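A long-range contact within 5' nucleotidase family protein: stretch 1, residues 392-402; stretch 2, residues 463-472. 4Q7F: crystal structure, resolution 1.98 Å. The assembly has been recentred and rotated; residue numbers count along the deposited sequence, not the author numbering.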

# COMPACT_ATOMS: atom_id res chain seq x y z
N VAL A 392 -5.04 -6.67 -21.31
CA VAL A 392 -5.09 -5.87 -22.54
C VAL A 392 -6.53 -5.44 -22.67
O VAL A 392 -7.43 -6.25 -22.61
CB VAL A 392 -4.64 -6.63 -23.79
CG1 VAL A 392 -4.72 -5.70 -25.00
CG2 VAL A 392 -3.21 -7.09 -23.61
N LEU A 393 -6.72 -4.13 -22.77
CA LEU A 393 -8.04 -3.54 -22.84
C LEU A 393 -8.27 -2.84 -24.15
O LEU A 393 -7.36 -2.25 -24.67
CB LEU A 393 -8.17 -2.48 -21.73
CG LEU A 393 -7.95 -3.02 -20.32
CD1 LEU A 393 -8.19 -1.88 -19.32
CD2 LEU A 393 -8.86 -4.19 -20.06
N ALA A 394 -9.51 -2.88 -24.62
CA ALA A 394 -9.91 -2.21 -25.85
C ALA A 394 -10.48 -0.87 -25.45
O ALA A 394 -11.47 -0.81 -24.68
CB ALA A 394 -10.94 -3.05 -26.57
N VAL A 395 -9.85 0.18 -25.94
CA VAL A 395 -10.23 1.55 -25.62
C VAL A 395 -10.24 2.43 -26.88
O VAL A 395 -9.46 2.22 -27.81
CB VAL A 395 -9.28 2.18 -24.57
CG1 VAL A 395 -9.33 1.43 -23.23
CG2 VAL A 395 -7.83 2.21 -25.07
N SER A 396 -11.13 3.41 -26.91
CA SER A 396 -11.13 4.35 -28.03
C SER A 396 -9.89 5.23 -27.91
O SER A 396 -9.27 5.29 -26.84
CB SER A 396 -12.37 5.23 -27.98
OG SER A 396 -12.37 6.00 -26.82
N GLY A 397 -9.53 5.92 -28.98
CA GLY A 397 -8.39 6.83 -28.96
C GLY A 397 -8.64 7.96 -27.98
O GLY A 397 -7.71 8.51 -27.40
N ALA A 398 -9.92 8.30 -27.79
CA ALA A 398 -10.33 9.34 -26.85
C ALA A 398 -10.14 8.85 -25.39
O ALA A 398 -9.74 9.63 -24.52
CB ALA A 398 -11.78 9.73 -27.10
N LYS A 399 -10.46 7.58 -25.12
CA LYS A 399 -10.24 7.05 -23.78
C LYS A 399 -8.74 6.97 -23.49
O LYS A 399 -8.32 7.18 -22.35
CB LYS A 399 -10.85 5.68 -23.57
CG LYS A 399 -12.29 5.64 -23.09
CD LYS A 399 -12.58 4.22 -22.57
CE LYS A 399 -13.98 4.03 -22.04
NZ LYS A 399 -14.23 4.80 -20.80
N LEU A 400 -7.94 6.62 -24.50
CA LEU A 400 -6.49 6.55 -24.35
C LEU A 400 -5.99 7.94 -23.96
O LEU A 400 -5.16 8.06 -23.08
CB LEU A 400 -5.81 6.11 -25.62
CG LEU A 400 -4.28 6.16 -25.62
CD1 LEU A 400 -3.72 5.34 -24.45
CD2 LEU A 400 -3.74 5.65 -26.94
N LYS A 401 -6.47 8.97 -24.65
CA LYS A 401 -6.05 10.32 -24.31
C LYS A 401 -6.42 10.67 -22.87
O LYS A 401 -5.68 11.38 -22.22
CB LYS A 401 -6.63 11.36 -25.26
CG LYS A 401 -6.23 12.78 -24.92
CD LYS A 401 -6.67 13.74 -26.02
CE LYS A 401 -6.31 15.17 -25.70
NZ LYS A 401 -7.08 15.72 -24.57
N GLU A 402 -7.58 10.24 -22.40
CA GLU A 402 -8.01 10.52 -21.04
C GLU A 402 -7.04 9.91 -20.03
O GLU A 402 -6.79 10.47 -18.97
CB GLU A 402 -9.40 9.94 -20.76
CG GLU A 402 -10.51 10.69 -21.43
CD GLU A 402 -11.87 10.11 -21.11
OE1 GLU A 402 -11.99 9.29 -20.17
OE2 GLU A 402 -12.82 10.46 -21.82
N ALA A 463 -1.79 9.59 -36.65
CA ALA A 463 -2.39 10.37 -35.59
C ALA A 463 -3.41 9.50 -34.93
O ALA A 463 -4.05 8.67 -35.59
CB ALA A 463 -3.03 11.63 -36.16
N VAL A 464 -3.53 9.64 -33.62
CA VAL A 464 -4.50 8.87 -32.90
C VAL A 464 -5.89 9.34 -33.28
O VAL A 464 -6.23 10.52 -33.12
CB VAL A 464 -4.30 8.93 -31.38
CG1 VAL A 464 -5.49 8.32 -30.64
CG2 VAL A 464 -3.00 8.19 -31.02
N ASP A 465 -6.67 8.42 -33.83
CA ASP A 465 -8.04 8.70 -34.19
C ASP A 465 -8.85 8.48 -32.91
O ASP A 465 -8.92 7.37 -32.40
CB ASP A 465 -8.47 7.74 -35.31
CG ASP A 465 -9.88 8.01 -35.81
OD1 ASP A 465 -10.71 8.58 -35.07
OD2 ASP A 465 -10.15 7.62 -36.97
N LEU A 466 -9.46 9.55 -32.40
CA LEU A 466 -10.25 9.48 -31.17
C LEU A 466 -11.41 8.48 -31.23
O LEU A 466 -11.86 8.01 -30.19
CB LEU A 466 -10.77 10.87 -30.80
CG LEU A 466 -9.72 11.95 -30.47
CD1 LEU A 466 -10.36 13.34 -30.54
CD2 LEU A 466 -9.03 11.71 -29.13
N LYS A 467 -11.88 8.15 -32.44
CA LYS A 467 -13.00 7.23 -32.64
C LYS A 467 -12.59 5.78 -32.95
O LYS A 467 -13.43 4.88 -32.85
CB LYS A 467 -13.92 7.78 -33.74
CG LYS A 467 -14.43 9.18 -33.44
CD LYS A 467 -15.28 9.79 -34.56
CE LYS A 467 -16.61 9.06 -34.71
NZ LYS A 467 -17.46 9.71 -35.75
N GLN A 468 -11.33 5.53 -33.31
CA GLN A 468 -10.88 4.16 -33.60
C GLN A 468 -10.67 3.39 -32.31
O GLN A 468 -10.42 4.00 -31.29
CB GLN A 468 -9.57 4.17 -34.39
CG GLN A 468 -8.98 2.79 -34.64
CD GLN A 468 -7.80 2.80 -35.60
OE1 GLN A 468 -7.74 3.61 -36.53
NE2 GLN A 468 -6.85 1.89 -35.38
N THR A 469 -10.76 2.06 -32.37
CA THR A 469 -10.53 1.22 -31.19
C THR A 469 -9.05 0.76 -31.15
O THR A 469 -8.55 0.26 -32.16
CB THR A 469 -11.44 -0.02 -31.21
OG1 THR A 469 -12.82 0.37 -31.26
CG2 THR A 469 -11.23 -0.86 -29.97
N TYR A 470 -8.39 0.91 -30.01
CA TYR A 470 -6.98 0.51 -29.85
C TYR A 470 -6.91 -0.41 -28.67
O TYR A 470 -7.88 -0.50 -27.92
CB TYR A 470 -6.08 1.72 -29.58
CG TYR A 470 -6.10 2.76 -30.67
CD1 TYR A 470 -5.23 2.69 -31.75
CD2 TYR A 470 -6.98 3.83 -30.61
CE1 TYR A 470 -5.26 3.66 -32.76
CE2 TYR A 470 -7.02 4.79 -31.62
CZ TYR A 470 -6.15 4.71 -32.68
OH TYR A 470 -6.17 5.67 -33.68
N THR A 471 -5.78 -1.09 -28.50
CA THR A 471 -5.57 -1.96 -27.35
C THR A 471 -4.41 -1.47 -26.50
O THR A 471 -3.38 -1.02 -27.01
CB THR A 471 -5.32 -3.43 -27.74
OG1 THR A 471 -4.25 -3.53 -28.68
CG2 THR A 471 -6.56 -4.02 -28.33
N ILE A 472 -4.58 -1.61 -25.18
CA ILE A 472 -3.57 -1.18 -24.25
C ILE A 472 -3.35 -2.22 -23.17
O ILE A 472 -4.29 -2.80 -22.64
CB ILE A 472 -3.90 0.22 -23.66
CG1 ILE A 472 -2.76 0.73 -22.78
CG2 ILE A 472 -5.21 0.21 -22.88
CD1 ILE A 472 -2.93 2.18 -22.36

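Residues 392-396 and 469-472 form neighbouring antiparallel strands whose axes approach to 4.5 Å, with an angle of 144° between their N-to-C directions. Two hydrogen-bonded pairs set the register. Leu 393 N donates to Ile 472 O at 2.8 Å and Ile 472 N returns a bond to Leu 393 O at 2.9 Å; two residues along, Val 395 N reaches Tyr 470 O at 2.9 Å and Tyr 470 N reaches Val 395 O at 2.8 Å. All four are close to linear. Between and beyond them lie the non-hydrogen-bonded pairs Ala 394 with Thr 471 and Ser 396 with Thr 469, where the backbones draw closer, to CA-CA distances of 4.6 and 4.5 Å.

At Gly 397 the first stretch turns into a helix, and the second supplies acceptors from its type I turn, Asp 465 to Gln 468. Ala 398 N donates to Leu 466 O at 3.1 Å, while Gly 397 N makes a weak bond to Gln 468 O, also at 3.1 Å. The turn thus engages amides of the first helical turn, which have no acceptor within the helix. Ser 396 caps the same turn: with chi1 in the p well, its OG accepts from Lys 399 N at 3.0 Å.

Glycine suits position 397 because the space beside its CA is filled. Val 464 CG1 lies 3.7 Å from Gly 397 CA, Tyr 470 CE2 3.6 Å and Asp 465 O 3.5 Å; a CB here would clash with Val 464 CG1 and Asp 465 O. The tyrosine ring also braces its own stretch, since Asp 465 N donates to Tyr 470 OH at 2.8 Å. Asp 465 OD1 in turn accepts from Lys 467 N at 2.9 Å, steadying the turn.

Leu 393, Val 395, Tyr 470 and Ile 472 share one face of the sheet and are all buried. Ile 472 gives up 107 Å² to the first stretch: its CG2 lies 4.0 Å from Val 395 CG2 and 4.2 Å from Leu 393 CB, while its CD1 meets Leu 400 CD1 at 3.9 Å, tying helix to strand. The branched aliphatic side chains of Leu 393, Val 395 and Ile 472 suit this enclosed layer, while the Tyr 470 ring reaches towards Gly 397 and the turn. The other face, bearing Ala 394, Ser 396, Thr 469 and Thr 471, is more open and accommodates small or polar residues; Ala 394 CB packs 4.1 Å from Thr 469 CG2. Near the turn, the exposed Leu 466 places CD2 4.0 Å from Ala 398 CB, covering the start of the helix. Altogether the contact buries 689 Å², summed over both stretches.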